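Local coordinates for beta-phenylalanine aminotransferase (Variovorax paradoxus, PDB 4AO9), which catalyses the pyridoxal-5'-phosphate-dependent transfer of the amino group of beta-phenylalanine, as a class-III aminotransferase, at residues I172-G177 with V223-P228; L257-V262 with L276-D281. All coordinates share one frame; numbering follows the deposited sequence.

How the contacts relate
Both contacts belong to the central seven-stranded mixed sheet of the cofactor-binding domain, in the fold-type I architecture of class-III aminotransferases. Contact 1 pairs strands 171-175 and 221-226; contact 2 sets the next strand, 256-260, against the loop that leads into strand 282-286. Their centres are about 11 Å apart, and strands 221-226 and 256-260 are direct neighbours: Val258 N lies 2.8 Å from Val224 O, and Asp260 N lies 2.9 Å from Val226 O, both probable hydrogen bonds. The two contacts converge on the pyridoxal-5'-phosphate. Glu227, just beyond one strand, comes within about 4 Å of it (nearest atoms), while Asp260, at the end of the other, meets its pyridine nitrogen directly.

Contact 1: I172-G177 with V223-P228; sequences IVVFSG and VVLVEP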
loop_
_atom_site.group_PDB
_atom_site.type_symbol
_atom_site.label_atom_id
_atom_site.label_comp_id
_atom_site.label_asym_id
_atom_site.label_seq_id
_atom_site.Cartn_x
_atom_site.Cartn_y
_atom_site.Cartn_z
ATOM N N ILE A 172 21.112 -7.551 -4.612
ATOM C CA ILE A 172 19.908 -8.359 -4.454
ATOM C C ILE A 172 19.778 -9.295 -5.652
ATOM O O ILE A 172 19.733 -8.841 -6.790
ATOM C CB ILE A 172 18.658 -7.467 -4.372
ATOM C CG1 ILE A 172 18.769 -6.518 -3.173
ATOM C CG2 ILE A 172 17.383 -8.339 -4.303
ATOM C CD1 ILE A 172 17.707 -5.421 -3.171
ATOM N N VAL A 173 19.756 -10.604 -5.401
ATOM C CA VAL A 173 19.514 -11.581 -6.461
ATOM C C VAL A 173 18.022 -11.825 -6.622
ATOM O O VAL A 173 17.317 -12.123 -5.658
ATOM C CB VAL A 173 20.258 -12.907 -6.171
ATOM C CG1 VAL A 173 19.853 -13.993 -7.168
ATOM C CG2 VAL A 173 21.762 -12.689 -6.213
ATOM N N VAL A 174 17.557 -11.653 -7.855
ATOM C CA VAL A 174 16.181 -11.958 -8.251
ATOM C C VAL A 174 16.225 -12.782 -9.534
ATOM O O VAL A 174 17.311 -13.032 -10.091
ATOM C CB VAL A 174 15.348 -10.667 -8.484
ATOM C CG1 VAL A 174 15.088 -9.955 -7.147
ATOM C CG2 VAL A 174 16.030 -9.735 -9.505
ATOM N N PHE A 175 15.060 -13.203 -10.010
ATOM C CA PHE A 175 15.012 -14.094 -11.167
ATOM C C PHE A 175 14.194 -13.564 -12.307
ATOM O O PHE A 175 13.209 -12.850 -12.102
ATOM C CB PHE A 175 14.622 -15.515 -10.734
ATOM C CG PHE A 175 15.600 -16.068 -9.763
ATOM C CD1 PHE A 175 15.471 -15.792 -8.402
ATOM C CD2 PHE A 175 16.737 -16.726 -10.207
ATOM C CE1 PHE A 175 16.447 -16.211 -7.496
ATOM C CE2 PHE A 175 17.706 -17.159 -9.312
ATOM C CZ PHE A 175 17.565 -16.893 -7.953
ATOM N N SER A 176 14.649 -13.889 -13.519
ATOM C CA SER A 176 13.959 -13.500 -14.743
ATOM C C SER A 176 12.495 -13.909 -14.649
ATOM O O SER A 176 12.185 -15.022 -14.211
ATOM C CB SER A 176 14.627 -14.174 -15.949
ATOM O OG SER A 176 14.546 -15.588 -15.860
ATOM N N GLY A 177 11.603 -13.001 -15.032
ATOM C CA GLY A 177 10.167 -13.246 -14.923
ATOM C C GLY A 177 9.581 -13.002 -13.541
ATOM O O GLY A 177 8.368 -13.060 -13.367
ATOM N N VAL A 223 20.675 -10.586 -0.220
ATOM C CA VAL A 223 19.427 -11.324 -0.241
ATOM C C VAL A 223 19.204 -11.973 -1.592
ATOM O O VAL A 223 19.616 -11.440 -2.627
ATOM C CB VAL A 223 18.244 -10.394 0.203
ATOM C CG1 VAL A 223 18.145 -9.184 -0.666
ATOM C CG2 VAL A 223 16.928 -11.151 0.269
ATOM N N VAL A 224 18.610 -13.165 -1.552
ATOM C CA VAL A 224 18.088 -13.853 -2.729
ATOM C C VAL A 224 16.578 -13.850 -2.559
ATOM O O VAL A 224 16.079 -14.391 -1.581
ATOM C CB VAL A 224 18.611 -15.308 -2.798
ATOM C CG1 VAL A 224 18.019 -16.015 -4.018
ATOM C CG2 VAL A 224 20.156 -15.326 -2.847
ATOM N N LEU A 225 15.870 -13.211 -3.488
ATOM C CA LEU A 225 14.409 -13.063 -3.412
ATOM C C LEU A 225 13.771 -13.853 -4.544
ATOM O O LEU A 225 14.131 -13.674 -5.717
ATOM C CB LEU A 225 14.022 -11.574 -3.490
ATOM C CG LEU A 225 12.527 -11.264 -3.667
ATOM C CD1 LEU A 225 11.721 -11.658 -2.448
ATOM C CD2 LEU A 225 12.316 -9.780 -3.970
ATOM N N VAL A 226 12.850 -14.753 -4.203
ATOM C CA VAL A 226 12.279 -15.652 -5.206
ATOM C C VAL A 226 10.860 -16.095 -4.851
ATOM O O VAL A 226 10.522 -16.287 -3.672
ATOM C CB VAL A 226 13.217 -16.890 -5.415
ATOM C CG1 VAL A 226 13.221 -17.782 -4.174
ATOM C CG2 VAL A 226 12.840 -17.701 -6.670
ATOM N N GLU A 227 10.045 -16.266 -5.891
ATOM C CA GLU A 227 8.745 -16.938 -5.769
ATOM C C GLU A 227 8.954 -18.451 -5.871
ATOM O O GLU A 227 9.601 -18.902 -6.810
ATOM C CB GLU A 227 7.828 -16.513 -6.911
ATOM C CG GLU A 227 7.492 -15.006 -6.950
ATOM C CD GLU A 227 7.070 -14.589 -8.345
ATOM O OE1 GLU A 227 5.858 -14.710 -8.651
ATOM O OE2 GLU A 227 7.962 -14.187 -9.131
ATOM N N PRO A 228 8.417 -19.244 -4.922
ATOM C CA PRO A 228 8.596 -20.712 -5.065
ATOM C C PRO A 228 7.836 -21.298 -6.263
ATOM O O PRO A 228 8.164 -22.405 -6.712
ATOM C CB PRO A 228 8.096 -21.287 -3.740
ATOM C CG PRO A 228 7.918 -20.149 -2.816
ATOM C CD PRO A 228 7.916 -18.857 -3.590
HETATM O O HOH W 1 12.764 -13.259 -8.169
HETATM O O HOH W 2 6.220 -14.115 -11.820
#
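Val173 and Val223 join two neighbouring parallel strands of the central sheet of a fold-type I aminotransferase. Val173 N donates to Val223 O at 2.9 Å, and Leu225 N returns a bond to Val173 O at 2.8 Å. One residue of strand 171-175 thus grips two of its neighbour, as parallel pairing requires. Where the strands diverge, water 1 takes over, accepting from Phe175 N and donating to Leu225 O.

Most of the strand side chains are branched aliphatics, which suit a buried sheet. Ile172 and Val223 lie alongside each other, CG1 to CG1 at 3.7 Å, on the face covered by helix 152-167. Val173 and Val224 pair likewise on the other face. There Phe175, its CG turned beside its own backbone N (chi1 -60°), reaches back so that Val224 CG1 meets the ring edge at CE1, 3.8 Å away, while Val226 CG2 approaches CD1 obliquely. Phe242 packs edge-to-face with the same ring. An alanine here would probably leave a gap beside Val224 and Val226 and take from Phe242 its edge-to-face partner.

Polar atoms gather beyond the strand ends, near the cofactor. Glu227, a pocket residue, is held by backbone N-H groups, OE1 by Gly231 and OE2 by Tyr179; water 2 lies 2.8 Å from Gly177 O and 3.2 Å from Glu227 OE2.

Contact 2: L257-V262 with L276-D281; sequences LVFDEV and LGIRSD. With PLP (pyridoxal-5'-phosphate), chain C.
Asp281 clasps Leu257 by both backbone polar groups. Its carboxylate OD2 accepts from Leu257 N at 2.8 Å, on the anti side, and its own N gives a weak, bent bond (128°) to Leu257 O. CG stands anti to the carbonyl carbon of Asp281 (chi1 -60°), which brings OD2 to the strand. The one-carbon side chain of Ser280 lets CB sit 3.4 Å from Leu257 O and 3.5 Å from Phe259 CD2. The Phe259 ring carries Leu257 CD2 over one face, takes Ile278 O at its edge, and meets Ile278 CG2 at CZ, 3.8 Å away.

In the next shell, Arg247 and Arg301 form salt bridges to OD2 and OD1 of Asp281, and Ser280 OG bonds to Leu282 O. Gly277, with positive phi, ends helix 272-276 in a Schellman motif.

The strand's far end serves the cofactor. An Asx turn from Val262 N to Asp260 OD1 steadies the carboxylate, whose OD2 is also hydrogen-bonded to His180 ND1 and Asn156 ND2, and Val262 CG1 packs on the pyridine ring. With Asp260 OD2 2.8 Å from PLP N1, the acid probably stabilises a protonated pyridine nitrogen, strengthening the ring as an electron sink.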
loop_
_atom_site.group_PDB
_atom_site.type_symbol
_atom_site.label_atom_id
_atom_site.label_comp_id
_atom_site.label_asym_id
_atom_site.label_seq_id
_atom_site.Cartn_x
_atom_site.Cartn_y
_atom_site.Cartn_z
ATOM N N LEU A 257 17.756 -15.647 2.461
ATOM C CA LEU A 257 16.815 -16.096 1.440
ATOM C C LEU A 257 15.448 -15.567 1.819
ATOM O O LEU A 257 15.013 -15.724 2.964
ATOM C CB LEU A 257 16.758 -17.627 1.364
ATOM C CG LEU A 257 15.748 -18.282 0.420
ATOM C CD1 LEU A 257 16.091 -17.991 -1.046
ATOM C CD2 LEU A 257 15.716 -19.789 0.685
ATOM N N VAL A 258 14.786 -14.919 0.866
ATOM C CA VAL A 258 13.423 -14.423 1.074
ATOM C C VAL A 258 12.502 -15.098 0.070
ATOM O O VAL A 258 12.702 -14.987 -1.151
ATOM C CB VAL A 258 13.340 -12.884 0.935
ATOM C CG1 VAL A 258 11.891 -12.409 1.074
ATOM C CG2 VAL A 258 14.250 -12.194 1.953
ATOM N N PHE A 259 11.524 -15.840 0.588
ATOM C CA PHE A 259 10.473 -16.367 -0.266
ATOM C C PHE A 259 9.298 -15.398 -0.326
ATOM O O PHE A 259 8.686 -15.061 0.706
ATOM C CB PHE A 259 9.964 -17.725 0.223
ATOM C CG PHE A 259 10.829 -18.914 -0.152
ATOM C CD1 PHE A 259 11.478 -19.010 -1.384
ATOM C CD2 PHE A 259 10.923 -19.980 0.733
ATOM C CE1 PHE A 259 12.234 -20.142 -1.714
ATOM C CE2 PHE A 259 11.691 -21.111 0.418
ATOM C CZ PHE A 259 12.344 -21.189 -0.793
ATOM N N ASP A 260 8.971 -14.998 -1.550
ATOM C CA ASP A 260 7.763 -14.238 -1.811
ATOM C C ASP A 260 6.620 -15.237 -1.948
ATOM O O ASP A 260 6.476 -15.878 -2.990
ATOM C CB ASP A 260 7.950 -13.402 -3.089
ATOM C CG ASP A 260 6.719 -12.580 -3.436
ATOM O OD1 ASP A 260 5.625 -12.866 -2.912
ATOM O OD2 ASP A 260 6.850 -11.642 -4.240
ATOM N N GLU A 261 5.833 -15.371 -0.882
ATOM C CA GLU A 261 4.669 -16.268 -0.886
ATOM C C GLU A 261 3.365 -15.484 -0.923
ATOM O O GLU A 261 2.309 -15.977 -0.522
ATOM C CB GLU A 261 4.713 -17.260 0.287
ATOM C CG GLU A 261 5.916 -18.218 0.231
ATOM C CD GLU A 261 5.572 -19.603 0.706
ATOM O OE1 GLU A 261 4.929 -20.338 -0.063
ATOM O OE2 GLU A 261 5.916 -19.931 1.852
ATOM N N VAL A 262 3.417 -14.281 -1.488
ATOM C CA VAL A 262 2.179 -13.496 -1.632
ATOM C C VAL A 262 1.110 -14.317 -2.352
ATOM O O VAL A 262 -0.054 -14.292 -1.967
ATOM C CB VAL A 262 2.439 -12.140 -2.334
ATOM C CG1 VAL A 262 1.121 -11.456 -2.735
ATOM C CG2 VAL A 262 3.277 -11.222 -1.440
ATOM N N LEU A 276 7.436 -27.927 0.418
ATOM C CA LEU A 276 8.720 -28.281 -0.202
ATOM C C LEU A 276 9.816 -28.567 0.819
ATOM O O LEU A 276 10.847 -29.161 0.483
ATOM C CB LEU A 276 9.173 -27.169 -1.157
ATOM C CG LEU A 276 8.249 -26.888 -2.346
ATOM C CD1 LEU A 276 8.692 -25.642 -3.095
ATOM C CD2 LEU A 276 8.141 -28.110 -3.288
ATOM N N GLY A 277 9.610 -28.122 2.057
ATOM C CA GLY A 277 10.587 -28.308 3.131
ATOM C C GLY A 277 11.819 -27.426 3.027
ATOM O O GLY A 277 12.925 -27.848 3.373
ATOM N N ILE A 278 11.635 -26.203 2.541
ATOM C CA ILE A 278 12.725 -25.233 2.461
ATOM C C ILE A 278 12.376 -24.004 3.287
ATOM O O ILE A 278 11.339 -23.361 3.065
ATOM C CB ILE A 278 13.063 -24.835 1.002
ATOM C CG1 ILE A 278 13.330 -26.093 0.165
ATOM C CG2 ILE A 278 14.271 -23.881 0.970
ATOM C CD1 ILE A 278 13.379 -25.856 -1.330
ATOM N N ARG A 279 13.249 -23.685 4.234
ATOM C CA ARG A 279 13.041 -22.584 5.173
ATOM C C ARG A 279 13.744 -21.325 4.688
ATOM O O ARG A 279 14.967 -21.307 4.584
ATOM C CB ARG A 279 13.564 -22.956 6.566
ATOM C CG ARG A 279 13.536 -21.808 7.582
ATOM C CD ARG A 279 12.228 -21.766 8.351
ATOM N NE ARG A 279 12.262 -22.554 9.586
ATOM C CZ ARG A 279 12.144 -22.055 10.820
ATOM N NH1 ARG A 279 11.973 -20.755 11.023
ATOM N NH2 ARG A 279 12.190 -22.869 11.866
ATOM N N SER A 280 12.976 -20.279 4.394
ATOM C CA SER A 280 13.568 -18.964 4.114
ATOM C C SER A 280 13.763 -18.155 5.396
ATOM O O SER A 280 13.089 -18.374 6.400
ATOM C CB SER A 280 12.698 -18.195 3.120
ATOM O OG SER A 280 11.373 -18.055 3.617
ATOM N N ASP A 281 14.703 -17.210 5.347
ATOM C CA ASP A 281 14.958 -16.308 6.466
ATOM C C ASP A 281 13.838 -15.302 6.692
ATOM O O ASP A 281 13.550 -14.942 7.840
ATOM C CB ASP A 281 16.280 -15.583 6.256
ATOM C CG ASP A 281 17.433 -16.542 6.152
ATOM O OD1 ASP A 281 17.925 -16.975 7.220
ATOM O OD2 ASP A 281 17.820 -16.885 5.020
HETATM N N1 PLP C . 4.334 -10.739 -5.194
HETATM C C2 PLP C . 3.571 -11.660 -5.781
HETATM C C2A PLP C . 4.190 -13.041 -6.004
HETATM C C3 PLP C . 2.258 -11.357 -6.154
HETATM O O3 PLP C . 1.572 -12.246 -6.690
HETATM C C4 PLP C . 1.708 -10.084 -5.931
HETATM C C4A PLP C . 0.260 -9.705 -6.301
HETATM C C5 PLP C . 2.574 -9.139 -5.337
HETATM C C6 PLP C . 3.874 -9.501 -4.985
HETATM C C5A PLP C . 2.112 -7.697 -5.057
HETATM O O4P PLP C . 1.108 -7.536 -4.145
HETATM P P PLP C . 0.245 -6.179 -4.231
HETATM O O1P PLP C . -0.514 -6.197 -5.612
HETATM O O2P PLP C . 1.219 -4.950 -4.175
HETATM O O3P PLP C . -0.641 -6.198 -3.031
HETATM O O HOH W 3 8.258 -19.294 3.219
#